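Local coordinates for protein flavin-dependent monooxygenase, oxygenase subunit HsaA (Rhodococcus sp., PDB 2RFQ) that catalyses the flavin-dependent ortho-hydroxylation of the secosteroid 3-HSA to the catechol 3,4-DHSA during cholesterol breakdown, using reduced FMN and molecular oxygen, at residues A27-E31 against R357-D361; W84-I89 against S142-D146; V114-Y120 against H147-L153; H256-Q260 against S343-T347. All coordinates share one frame. Where two conformers were deposited one is given. Residue numbers count along the deposited sequence, not the author numbering.

Interaction 1: residues A27-E31 against R357-D361; sequences AQETE and RFWRD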
loop_
_atom_site.group_PDB
_atom_site.type_symbol
_atom_site.label_atom_id
_atom_site.label_comp_id
_atom_site.label_asym_id
_atom_site.label_seq_id
_atom_site.Cartn_x
_atom_site.Cartn_y
_atom_site.Cartn_z
ATOM N N ALA A 27 -32.792 1.852 -4.069
ATOM C CA ALA A 27 -31.527 2.615 -3.933
ATOM C C ALA A 27 -31.337 3.713 -5.002
ATOM O O ALA A 27 -30.893 4.816 -4.657
ATOM C CB ALA A 27 -30.333 1.684 -3.867
ATOM N N GLN A 28 -31.661 3.445 -6.283
ATOM C CA GLN A 28 -31.454 4.513 -7.290
ATOM C C GLN A 28 -32.432 5.644 -7.069
ATOM O O GLN A 28 -32.074 6.810 -7.147
ATOM C CB GLN A 28 -31.504 4.048 -8.766
ATOM C CG GLN A 28 -31.027 5.193 -9.722
ATOM C CD GLN A 28 -29.589 5.719 -9.400
ATOM O OE1 GLN A 28 -28.681 4.942 -9.189
ATOM N NE2 GLN A 28 -29.408 7.034 -9.395
ATOM N N GLU A 29 -33.689 5.300 -6.785
ATOM C CA GLU A 29 -34.678 6.327 -6.529
ATOM C C GLU A 29 -34.268 7.209 -5.340
ATOM O O GLU A 29 -34.403 8.442 -5.371
ATOM C CB GLU A 29 -36.060 5.706 -6.287
ATOM C CG GLU A 29 -37.159 6.756 -6.179
ATOM C CD GLU A 29 -38.561 6.180 -6.328
ATOM O OE1 GLU A 29 -38.751 5.304 -7.195
ATOM O OE2 GLU A 29 -39.466 6.678 -5.632
ATOM N N THR A 30 -33.770 6.568 -4.288
ATOM C CA THR A 30 -33.315 7.283 -3.107
ATOM C C THR A 30 -32.203 8.270 -3.482
ATOM O O THR A 30 -32.218 9.419 -3.053
ATOM C CB THR A 30 -32.828 6.270 -2.058
ATOM O OG1 THR A 30 -33.965 5.486 -1.667
ATOM C CG2 THR A 30 -32.221 6.985 -0.827
ATOM N N GLU A 31 -31.248 7.835 -4.300
ATOM C CA GLU A 31 -30.222 8.764 -4.783
ATOM C C GLU A 31 -30.833 9.915 -5.589
ATOM O O GLU A 31 -30.527 11.076 -5.362
ATOM C CB GLU A 31 -29.264 8.046 -5.718
ATOM C CG GLU A 31 -28.142 7.324 -5.088
ATOM C CD GLU A 31 -27.004 7.242 -6.097
ATOM O OE1 GLU A 31 -27.072 6.361 -6.964
ATOM O OE2 GLU A 31 -26.085 8.083 -6.048
ATOM N N ARG A 357 -22.279 2.888 -6.792
ATOM C CA ARG A 357 -22.988 3.650 -5.744
ATOM C C ARG A 357 -22.358 3.441 -4.369
ATOM O O ARG A 357 -22.132 4.413 -3.645
ATOM C CB ARG A 357 -24.476 3.295 -5.716
ATOM C CG ARG A 357 -25.289 4.339 -4.955
ATOM C CD ARG A 357 -26.719 3.896 -4.815
ATOM N NE ARG A 357 -27.362 3.796 -6.120
ATOM C CZ ARG A 357 -27.731 2.658 -6.699
ATOM N NH1 ARG A 357 -27.546 1.495 -6.086
ATOM N NH2 ARG A 357 -28.316 2.695 -7.896
ATOM N N PHE A 358 -22.094 2.182 -3.985
ATOM C CA PHE A 358 -21.429 1.924 -2.707
ATOM C C PHE A 358 -20.078 2.616 -2.667
ATOM O O PHE A 358 -19.662 3.120 -1.624
ATOM C CB PHE A 358 -21.233 0.428 -2.524
ATOM C CG PHE A 358 -22.506 -0.325 -2.154
ATOM C CD1 PHE A 358 -23.243 0.013 -1.000
ATOM C CD2 PHE A 358 -22.923 -1.413 -2.928
ATOM C CE1 PHE A 358 -24.389 -0.723 -0.643
ATOM C CE2 PHE A 358 -24.081 -2.140 -2.600
ATOM C CZ PHE A 358 -24.805 -1.803 -1.437
ATOM N N TRP A 359 -19.403 2.641 -3.820
ATOM C CA TRP A 359 -18.079 3.284 -3.942
ATOM C C TRP A 359 -18.187 4.777 -3.642
ATOM O O TRP A 359 -17.494 5.283 -2.762
ATOM C CB TRP A 359 -17.513 2.992 -5.356
ATOM C CG TRP A 359 -16.186 3.606 -5.675
ATOM C CD1 TRP A 359 -14.964 3.334 -5.093
ATOM C CD2 TRP A 359 -15.953 4.610 -6.657
ATOM N NE1 TRP A 359 -13.977 4.119 -5.674
ATOM C CE2 TRP A 359 -14.558 4.909 -6.635
ATOM C CE3 TRP A 359 -16.784 5.288 -7.559
ATOM C CZ2 TRP A 359 -13.977 5.847 -7.515
ATOM C CZ3 TRP A 359 -16.204 6.234 -8.430
ATOM C CH2 TRP A 359 -14.833 6.512 -8.381
ATOM N N ARG A 360 -19.084 5.479 -4.340
ATOM C CA ARG A 360 -19.248 6.918 -4.083
ATOM C C ARG A 360 -19.740 7.189 -2.681
ATOM O O ARG A 360 -19.272 8.123 -2.000
ATOM C CB ARG A 360 -20.210 7.520 -5.094
ATOM C CG ARG A 360 -19.568 7.608 -6.499
ATOM C CD ARG A 360 -20.540 8.235 -7.508
ATOM N NE ARG A 360 -21.692 7.369 -7.791
ATOM C CZ ARG A 360 -22.919 7.525 -7.291
ATOM N NH1 ARG A 360 -23.203 8.519 -6.443
ATOM N NH2 ARG A 360 -23.874 6.671 -7.626
ATOM N N ASP A 361 -20.680 6.355 -2.237
ATOM C CA ASP A 361 -21.256 6.511 -0.891
ATOM C C ASP A 361 -20.207 6.387 0.232
ATOM O O ASP A 361 -20.212 7.184 1.187
ATOM C CB ASP A 361 -22.373 5.490 -0.687
ATOM C CG ASP A 361 -23.662 5.853 -1.425
ATOM O OD1 ASP A 361 -23.776 6.946 -2.023
ATOM O OD2 ASP A 361 -24.587 5.000 -1.444
HETATM O O HOH W 1 -25.157 8.734 -3.554
#
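Two arginines one helical turn apart, R357 and R360, converge on a single buried carboxylate, E31. The axes of the two segments come no closer than 12.6 Å and cross at 41°, so long polar side chains rather than packed backbones span the gap. R357, extended through chi1 and chi2 and then bent at chi3 (m), gives NE to E31 OE1 at 2.7 Å, while its NH2 donates almost linearly to Q28 OE1 at 2.6 Å. R360 meets the other end of the carboxylate, with NH1 2.9 Å and NH2 3.1 Å from E31 OE2; its NH2 also makes a weak bond to E31 OE1 at 3.3 Å. A27 completes the contact, its CB lying over one face of the R357 guanidinium, 3.6 Å from NH1. Water 1 donates to both E31 OE2 and D361 OD1, 2.7 Å each, and so brings a second acid to the cluster. R360 also reaches the carbonyl of V185, and W359 stacks on W359 of the second subunit. The arrangement is a buried salt-bridge network joining the N-terminal and C-terminal helical regions of an acyl-CoA dehydrogenase fold.

Interaction 2: residues W84-I89 against S142-D146; sequences WVSSII and SSGCD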
loop_
_atom_site.group_PDB
_atom_site.type_symbol
_atom_site.label_atom_id
_atom_site.label_comp_id
_atom_site.label_asym_id
_atom_site.label_seq_id
_atom_site.Cartn_x
_atom_site.Cartn_y
_atom_site.Cartn_z
ATOM N N TRP A 84 -26.771 4.972 6.446
ATOM C CA TRP A 84 -26.168 6.151 7.068
ATOM C C TRP A 84 -27.180 6.907 7.915
ATOM O O TRP A 84 -26.921 7.214 9.092
ATOM C CB TRP A 84 -25.632 7.060 5.978
ATOM C CG TRP A 84 -24.876 8.285 6.442
ATOM C CD1 TRP A 84 -25.374 9.549 6.581
ATOM C CD2 TRP A 84 -23.474 8.360 6.803
ATOM N NE1 TRP A 84 -24.365 10.413 6.985
ATOM C CE2 TRP A 84 -23.197 9.703 7.121
ATOM C CE3 TRP A 84 -22.429 7.414 6.864
ATOM C CZ2 TRP A 84 -21.911 10.127 7.524
ATOM C CZ3 TRP A 84 -21.160 7.821 7.256
ATOM C CH2 TRP A 84 -20.911 9.169 7.579
ATOM N N VAL A 85 -28.321 7.207 7.317
ATOM C CA VAL A 85 -29.392 7.919 8.047
ATOM C C VAL A 85 -29.887 7.100 9.241
ATOM O O VAL A 85 -30.091 7.647 10.336
ATOM C CB VAL A 85 -30.545 8.254 7.088
ATOM C CG1 VAL A 85 -31.786 8.757 7.834
ATOM C CG2 VAL A 85 -30.065 9.291 6.068
ATOM N N SER A 86 -30.062 5.796 9.037
ATOM C CA SER A 86 -30.588 4.927 10.089
ATOM C C SER A 86 -29.653 4.948 11.296
ATOM O O SER A 86 -30.081 5.066 12.443
ATOM C CB SER A 86 -30.754 3.490 9.573
ATOM O OG SER A 86 -31.831 3.428 8.621
ATOM N N SER A 87 -28.365 4.858 11.026
ATOM C CA SER A 87 -27.392 4.834 12.109
ATOM C C SER A 87 -27.427 6.114 12.937
ATOM O O SER A 87 -27.519 6.073 14.173
ATOM C CB SER A 87 -26.006 4.660 11.526
ATOM O OG SER A 87 -25.071 4.395 12.572
ATOM N N ILE A 88 -27.383 7.263 12.252
ATOM C CA ILE A 88 -27.279 8.546 12.957
ATOM C C ILE A 88 -28.590 8.872 13.690
ATOM O O ILE A 88 -28.580 9.209 14.897
ATOM C CB ILE A 88 -26.806 9.658 12.005
ATOM C CG1 ILE A 88 -25.394 9.315 11.522
ATOM C CG2 ILE A 88 -26.714 10.975 12.745
ATOM C CD1 ILE A 88 -25.039 9.761 10.082
ATOM N N ILE A 89 -29.714 8.746 12.999
ATOM C CA ILE A 89 -30.996 9.013 13.656
ATOM C C ILE A 89 -31.227 8.021 14.810
ATOM O O ILE A 89 -31.714 8.401 15.867
ATOM C CB ILE A 89 -32.180 9.043 12.653
ATOM C CG1 ILE A 89 -31.955 10.149 11.604
ATOM C CG2 ILE A 89 -33.492 9.270 13.382
ATOM C CD1 ILE A 89 -33.196 10.572 10.844
ATOM N N SER A 142 -27.092 17.683 8.276
ATOM C CA SER A 142 -28.013 17.003 9.202
ATOM C C SER A 142 -28.702 15.874 8.443
ATOM O O SER A 142 -29.771 16.036 7.884
ATOM C CB SER A 142 -29.032 17.985 9.816
ATOM O OG SER A 142 -29.733 17.336 10.881
ATOM N N SER A 143 -28.044 14.721 8.429
ATOM C CA SER A 143 -28.549 13.565 7.696
ATOM C C SER A 143 -29.944 13.180 8.135
ATOM O O SER A 143 -30.219 13.030 9.336
ATOM C CB SER A 143 -27.622 12.359 7.875
ATOM O OG SER A 143 -26.326 12.675 7.392
ATOM N N GLY A 144 -30.822 12.990 7.144
ATOM C CA GLY A 144 -32.209 12.592 7.416
ATOM C C GLY A 144 -33.043 13.629 8.171
ATOM O O GLY A 144 -34.080 13.285 8.732
ATOM N N CYS A 145 -32.632 14.900 8.142
ATOM C CA CYS A 145 -33.335 15.918 8.928
ATOM C C CYS A 145 -34.837 16.060 8.576
ATOM O O CYS A 145 -35.634 16.409 9.442
ATOM C CB CYS A 145 -32.610 17.270 8.872
ATOM S SG CYS A 145 -32.372 17.925 7.212
ATOM N N ASP A 146 -35.223 15.780 7.331
ATOM C CA ASP A 146 -36.644 15.876 6.965
ATOM C C ASP A 146 -37.499 14.857 7.725
ATOM O O ASP A 146 -38.713 15.041 7.898
ATOM C CB ASP A 146 -36.839 15.691 5.460
ATOM C CG ASP A 146 -38.246 16.052 5.005
ATOM O OD1 ASP A 146 -38.752 17.134 5.373
ATOM O OD2 ASP A 146 -38.841 15.241 4.282
#
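W84 has its CB pointing sideways, but its t rotamer carries the indole edge to the turn, with NE1 3.0 Å from S143 OG. The S143 hydroxyl, on an m rotamer, is hydrogen-bonded to S192 outside the two segments. V85, also t, puts CG1 3.9 Å from the CA of G144, and I89 extends its m,t chain until CD1 sits 3.5 Å from G144 O. I88 adds CD1 at 4.2 Å from S143 OG. G144 lies within a type II turn, S142 to C145, closed by C145 N to S142 O at 3.1 Å; its phi is positive, and a CB here would run into V85 CG1 and I89 CD1, so the bare backbone lets the turn come this close. W84, S142 and S143 belong to the FMN site inferred by similarity. The turn links strands 132-142 and 150-159 and packs on helix 80-96, which also meets helix 38-47 (M41 beside V85 and I89), helix 233-266 (I241, P244 and I245 around W84) and, through I88, S118 of strand 116-119.

Interaction 3: residues V114-Y120 against H147-L153; sequences VRISSSY and HASWAVL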
loop_
_atom_site.group_PDB
_atom_site.type_symbol
_atom_site.label_atom_id
_atom_site.label_comp_id
_atom_site.label_asym_id
_atom_site.label_seq_id
_atom_site.Cartn_x
_atom_site.Cartn_y
_atom_site.Cartn_z
ATOM N N VAL A 114 -41.278 9.468 17.791
ATOM C CA VAL A 114 -40.695 10.711 17.270
ATOM C C VAL A 114 -39.172 10.548 17.063
ATOM O O VAL A 114 -38.503 9.901 17.867
ATOM C CB VAL A 114 -41.030 11.888 18.209
ATOM C CG1 VAL A 114 -40.143 13.106 17.927
ATOM C CG2 VAL A 114 -42.526 12.234 18.076
ATOM N N ARG A 115 -38.658 11.141 15.982
ATOM C CA ARG A 115 -37.242 11.075 15.613
ATOM C C ARG A 115 -36.575 12.446 15.749
ATOM O O ARG A 115 -37.232 13.503 15.690
ATOM C CB ARG A 115 -37.085 10.578 14.178
ATOM C CG ARG A 115 -37.407 9.097 14.015
ATOM C CD ARG A 115 -37.204 8.661 12.575
ATOM N NE ARG A 115 -38.307 9.025 11.688
ATOM C CZ ARG A 115 -39.421 8.296 11.543
ATOM N NH1 ARG A 115 -39.616 7.182 12.269
ATOM N NH2 ARG A 115 -40.366 8.702 10.697
ATOM N N ILE A 116 -35.263 12.391 15.902
ATOM C CA ILE A 116 -34.438 13.579 16.147
ATOM C C ILE A 116 -33.299 13.513 15.137
ATOM O O ILE A 116 -32.754 12.426 14.914
ATOM C CB ILE A 116 -33.831 13.485 17.594
ATOM C CG1 ILE A 116 -34.935 13.445 18.659
ATOM C CG2 ILE A 116 -32.902 14.648 17.915
ATOM C CD1 ILE A 116 -35.167 12.054 19.203
ATOM N N SER A 117 -32.952 14.643 14.511
ATOM C CA SER A 117 -31.761 14.672 13.639
ATOM C C SER A 117 -30.670 15.435 14.366
ATOM O O SER A 117 -30.912 15.942 15.473
ATOM C CB SER A 117 -32.064 15.261 12.250
ATOM O OG SER A 117 -32.261 16.666 12.289
ATOM N N SER A 118 -29.470 15.503 13.796
ATOM C CA SER A 118 -28.419 16.239 14.507
ATOM C C SER A 118 -27.478 16.954 13.588
ATOM O O SER A 118 -27.450 16.700 12.382
ATOM C CB SER A 118 -27.577 15.277 15.351
ATOM O OG SER A 118 -26.834 14.423 14.477
ATOM N N SER A 119 -26.682 17.835 14.182
ATOM C CA SER A 119 -25.478 18.318 13.518
ATOM C C SER A 119 -24.562 18.690 14.665
ATOM O O SER A 119 -24.808 19.673 15.354
ATOM C CB SER A 119 -25.788 19.519 12.623
ATOM O OG SER A 119 -24.605 20.018 11.997
ATOM N N TYR A 120 -23.551 17.860 14.920
ATOM C CA TYR A 120 -22.761 18.050 16.158
ATOM C C TYR A 120 -21.565 18.974 16.019
ATOM O O TYR A 120 -21.031 19.463 17.036
ATOM C CB TYR A 120 -22.316 16.702 16.732
ATOM C CG TYR A 120 -23.428 15.837 17.279
ATOM C CD1 TYR A 120 -24.205 16.251 18.371
ATOM C CD2 TYR A 120 -23.690 14.581 16.719
ATOM C CE1 TYR A 120 -25.227 15.412 18.878
ATOM C CE2 TYR A 120 -24.687 13.747 17.212
ATOM C CZ TYR A 120 -25.465 14.174 18.297
ATOM O OH TYR A 120 -26.453 13.356 18.820
ATOM N N HIS A 147 -36.849 13.792 8.188
ATOM C CA HIS A 147 -37.548 12.680 8.830
ATOM C C HIS A 147 -37.607 12.804 10.332
ATOM O O HIS A 147 -37.931 11.834 11.015
ATOM C CB HIS A 147 -36.885 11.363 8.434
ATOM C CG HIS A 147 -37.073 11.041 6.990
ATOM N ND1 HIS A 147 -38.317 10.783 6.453
ATOM C CD2 HIS A 147 -36.189 10.962 5.964
ATOM C CE1 HIS A 147 -38.190 10.546 5.155
ATOM N NE2 HIS A 147 -36.907 10.645 4.837
ATOM N N ALA A 148 -37.294 13.993 10.841
ATOM C CA ALA A 148 -37.247 14.216 12.288
ATOM C C ALA A 148 -38.053 15.451 12.625
ATOM O O ALA A 148 -38.263 16.305 11.762
ATOM C CB ALA A 148 -35.777 14.402 12.749
ATOM N N SER A 149 -38.492 15.552 13.877
ATOM C CA SER A 149 -39.282 16.711 14.320
ATOM C C SER A 149 -38.576 17.480 15.436
ATOM O O SER A 149 -39.135 18.435 15.994
ATOM C CB SER A 149 -40.709 16.303 14.723
ATOM O OG SER A 149 -40.665 15.377 15.767
ATOM N N TRP A 150 -37.343 17.067 15.738
ATOM C CA TRP A 150 -36.437 17.768 16.655
ATOM C C TRP A 150 -35.028 17.629 16.122
ATOM O O TRP A 150 -34.738 16.706 15.351
ATOM C CB TRP A 150 -36.413 17.094 18.027
ATOM C CG TRP A 150 -37.703 17.233 18.807
ATOM C CD1 TRP A 150 -38.847 16.502 18.615
ATOM C CD2 TRP A 150 -37.976 18.129 19.900
ATOM N NE1 TRP A 150 -39.808 16.890 19.509
ATOM C CE2 TRP A 150 -39.306 17.885 20.311
ATOM C CE3 TRP A 150 -37.221 19.113 20.572
ATOM C CZ2 TRP A 150 -39.916 18.592 21.369
ATOM C CZ3 TRP A 150 -37.828 19.824 21.637
ATOM C CH2 TRP A 150 -39.167 19.548 22.012
ATOM N N ALA A 151 -34.142 18.524 16.552
ATOM C CA ALA A 151 -32.713 18.378 16.237
ATOM C C ALA A 151 -31.897 18.584 17.483
ATOM O O ALA A 151 -32.288 19.361 18.361
ATOM C CB ALA A 151 -32.284 19.378 15.169
ATOM N N VAL A 152 -30.778 17.866 17.577
ATOM C CA VAL A 152 -29.771 18.183 18.589
ATOM C C VAL A 152 -28.555 18.755 17.879
ATOM O O VAL A 152 -28.017 18.172 16.916
ATOM C CB VAL A 152 -29.403 16.975 19.478
ATOM C CG1 VAL A 152 -30.546 16.660 20.438
ATOM C CG2 VAL A 152 -29.035 15.746 18.633
ATOM N N LEU A 153 -28.180 19.950 18.322
ATOM C CA LEU A 153 -27.266 20.798 17.580
ATOM C C LEU A 153 -26.087 21.164 18.455
ATOM O O LEU A 153 -26.273 21.719 19.540
ATOM C CB LEU A 153 -28.016 22.053 17.094
ATOM C CG LEU A 153 -29.217 21.743 16.173
ATOM C CD1 LEU A 153 -30.019 23.006 15.899
ATOM C CD2 LEU A 153 -28.748 21.107 14.887
HETATM O O HOH W 2 -40.556 12.665 14.137
HETATM O O HOH W 3 -40.445 10.293 8.156
#
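V152 overlaps the side chains of I116, S118 and Y120: its CG1 is 4.0 Å from I116 CG2, while its CG2 lies 3.6 Å from S118 CB and 3.8 Å from Y120 CE1. The Y120 hydroxyl bonds to H95. The strands run parallel, S117 N donating to W150 O at 2.9 Å, V152 N to S117 O at 2.9 Å and S119 N to V152 O at 3.1 Å. This is the parallel pairing of strand 116-119 with strand 150-159 in the mixed beta domain of the acyl-CoA dehydrogenase fold, and S118, S119 and Y120 are FMN-binding residues by similarity. S117 and S119 point to the opposite face from V152, together with A151 and L153; S119 CB is 4.1 Å from L153 CD2. Further toward the N-terminal ends, S149 N bonds R115 O at 3.0 Å, and R115 NE reaches H147 O at 2.9 Å. Water 3 joins R115 NH2 to H147 ND1, whose ring also bonds I36 O through NE2; water 2 links R115 N with S149 OG, while V114 CG1 touches W150 CD1 at 3.7 Å.

Interaction 4: residues H256-Q260 against S343-T347; sequences HVEHQ and SSGAT. With 1PS (3-pyridinium-1-ylpropane-1-sulfonate), chain E.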
loop_
_atom_site.group_PDB
_atom_site.type_symbol
_atom_site.label_atom_id
_atom_site.label_comp_id
_atom_site.label_asym_id
_atom_site.label_seq_id
_atom_site.Cartn_x
_atom_site.Cartn_y
_atom_site.Cartn_z
ATOM N N HIS A 256 -20.740 -7.574 -5.917
ATOM C CA HIS A 256 -19.619 -7.924 -6.798
ATOM C C HIS A 256 -19.492 -9.419 -6.984
ATOM O O HIS A 256 -19.429 -9.915 -8.119
ATOM C CB HIS A 256 -18.311 -7.351 -6.229
ATOM C CG HIS A 256 -17.089 -7.735 -7.012
ATOM N ND1 HIS A 256 -16.783 -7.176 -8.237
ATOM C CD2 HIS A 256 -16.091 -8.609 -6.734
ATOM C CE1 HIS A 256 -15.642 -7.685 -8.675
ATOM N NE2 HIS A 256 -15.197 -8.552 -7.774
ATOM N N VAL A 257 -19.496 -10.162 -5.882
ATOM C CA VAL A 257 -19.364 -11.630 -5.991
ATOM C C VAL A 257 -20.558 -12.278 -6.713
ATOM O O VAL A 257 -20.365 -13.206 -7.506
ATOM C CB VAL A 257 -19.070 -12.280 -4.622
ATOM C CG1 VAL A 257 -19.117 -13.838 -4.695
ATOM C CG2 VAL A 257 -17.723 -11.798 -4.108
ATOM N N GLU A 258 -21.773 -11.776 -6.472
ATOM C CA GLU A 258 -22.952 -12.295 -7.196
ATOM C C GLU A 258 -22.814 -12.077 -8.695
ATOM O O GLU A 258 -22.973 -13.020 -9.482
ATOM C CB GLU A 258 -24.232 -11.639 -6.692
ATOM C CG GLU A 258 -25.483 -12.034 -7.501
ATOM C CD GLU A 258 -26.725 -11.418 -6.914
ATOM O OE1 GLU A 258 -26.951 -10.209 -7.124
ATOM O OE2 GLU A 258 -27.466 -12.146 -6.222
ATOM N N HIS A 259 -22.462 -10.858 -9.091
ATOM C CA HIS A 259 -22.336 -10.544 -10.510
ATOM C C HIS A 259 -21.175 -11.313 -11.148
ATOM O O HIS A 259 -21.341 -11.942 -12.203
ATOM C CB HIS A 259 -22.164 -9.051 -10.721
ATOM C CG HIS A 259 -22.088 -8.669 -12.159
ATOM N ND1 HIS A 259 -23.211 -8.539 -12.948
ATOM C CD2 HIS A 259 -21.025 -8.428 -12.968
ATOM C CE1 HIS A 259 -22.846 -8.206 -14.175
ATOM N NE2 HIS A 259 -21.526 -8.141 -14.216
ATOM N N GLN A 260 -20.013 -11.279 -10.500
ATOM C CA GLN A 260 -18.837 -11.971 -11.022
ATOM C C GLN A 260 -19.012 -13.483 -11.040
ATOM O O GLN A 260 -18.588 -14.137 -11.993
ATOM C CB GLN A 260 -17.579 -11.580 -10.249
ATOM C CG GLN A 260 -17.189 -10.122 -10.424
ATOM C CD GLN A 260 -17.000 -9.729 -11.885
ATOM O OE1 GLN A 260 -16.560 -10.546 -12.705
ATOM N NE2 GLN A 260 -17.350 -8.483 -12.222
ATOM N N SER A 343 -11.506 -3.978 -9.708
ATOM C CA SER A 343 -11.540 -5.315 -10.343
ATOM C C SER A 343 -12.699 -5.482 -11.339
ATOM O O SER A 343 -12.549 -6.062 -12.429
ATOM C CB SER A 343 -11.660 -6.375 -9.255
ATOM O OG SER A 343 -11.517 -7.670 -9.818
ATOM N N SER A 344 -13.862 -4.971 -10.962
ATOM C CA SER A 344 -15.052 -5.108 -11.789
ATOM C C SER A 344 -14.888 -4.446 -13.164
ATOM O O SER A 344 -15.406 -4.940 -14.164
ATOM C CB SER A 344 -16.251 -4.546 -11.046
ATOM O OG SER A 344 -17.415 -4.768 -11.795
ATOM N N GLY A 345 -14.187 -3.319 -13.197
ATOM C CA GLY A 345 -13.846 -2.673 -14.468
ATOM C C GLY A 345 -15.025 -2.036 -15.180
ATOM O O GLY A 345 -15.887 -1.435 -14.552
ATOM N N ALA A 346 -15.053 -2.147 -16.510
ATOM C CA ALA A 346 -15.991 -1.370 -17.313
ATOM C C ALA A 346 -17.466 -1.540 -16.925
ATOM O O ALA A 346 -18.225 -0.571 -16.895
ATOM C CB ALA A 346 -15.783 -1.673 -18.812
ATOM N N THR A 347 -17.870 -2.770 -16.624
ATOM C CA THR A 347 -19.252 -3.042 -16.265
ATOM C C THR A 347 -19.723 -2.203 -15.063
ATOM O O THR A 347 -20.889 -1.764 -15.029
ATOM C CB THR A 347 -19.486 -4.566 -16.045
ATOM O OG1 THR A 347 -20.898 -4.812 -16.016
ATOM C CG2 THR A 347 -18.802 -5.090 -14.775
HETATM N N1 1PS E . -23.896 -4.269 -14.217
HETATM C C1 1PS E . -23.654 -3.340 -15.173
HETATM C C2 1PS E . -24.664 -2.937 -16.050
HETATM C C3 1PS E . -25.114 -4.837 -14.091
HETATM C C4 1PS E . -26.160 -4.474 -14.945
HETATM C C5 1PS E . -25.931 -3.510 -15.932
HETATM C C6 1PS E . -22.819 -4.689 -13.302
HETATM C C7 1PS E . -22.449 -3.585 -12.310
HETATM C C8 1PS E . -21.459 -4.090 -11.261
HETATM S S1 1PS E . -22.228 -4.711 -9.901
HETATM O O1 1PS E . -21.149 -5.381 -9.127
HETATM O O2 1PS E . -23.262 -5.719 -10.261
HETATM O O3 1PS E . -22.915 -3.591 -9.185
HETATM O O HOH W 4 -18.836 -6.593 -10.280
HETATM O O HOH W 5 -12.531 -9.396 -7.985
HETATM O O HOH W 6 -19.954 -7.786 -16.649
HETATM O O HOH W 7 -16.017 -7.488 -14.565
#
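Helix 256-260 faces the end of a second helix, and the backbones stay apart: the nearest CA atoms, those of H256 and S344, are 7.3 Å from each other. At G345, with positive phi, the chain leaves helical geometry and turns so that T347 faces H259. Direct side-chain contacts are loose, H256 ND1 lying 3.9 Å from S344 CB and H259 NE2 3.8 Å from T347 OG1; water does most of the joining. Water 4 sits among H256 ND1 (3.0 Å), Q260 NE2 (3.1 Å) and S344 OG (2.8 Å), and donates to sulfonate O1 of 1PS at 2.9 Å. Water 7 bridges Q260 NE2 and S344 O, and water 5 bridges H256 NE2 and S343 OG. H256, H259 and T347 line the 1PS pocket: C6 lies over the H259 ring. Q260 OE1 is hydrogen-bonded to R263 NH1; R263, A346 and T347 are FMN-site residues by similarity, and W141 of the second subunit touches A346. Helix 277-309 packs on H256 through I283, and helix 354-365 supplies L355, whose N is hydrogen-bonded to 1PS.

Interactions 2 and 3 meet directly: S142 OG lies 2.8 Å from S118 O and 3.0 Å from S117 OG, and I89 packs on the I116 carbonyl, so the turn, helix 80-96 and strand 116-119 make one continuous region holding residues of the inferred FMN site. Interaction 2 is fully buried and mostly van der Waals; interaction 3, partly buried, relies on backbone hydrogen bonds. Interaction 1 is buried too, yet ionic. Interaction 4, its centre 28 Å from that of the chain, is partly buried, water-filled and ligand-lined. It lies across the chain's centre from interaction 3. Helices 316-344 and 354-365, successive in sequence, carry segments of interactions 4 and 1, both touching the second subunit.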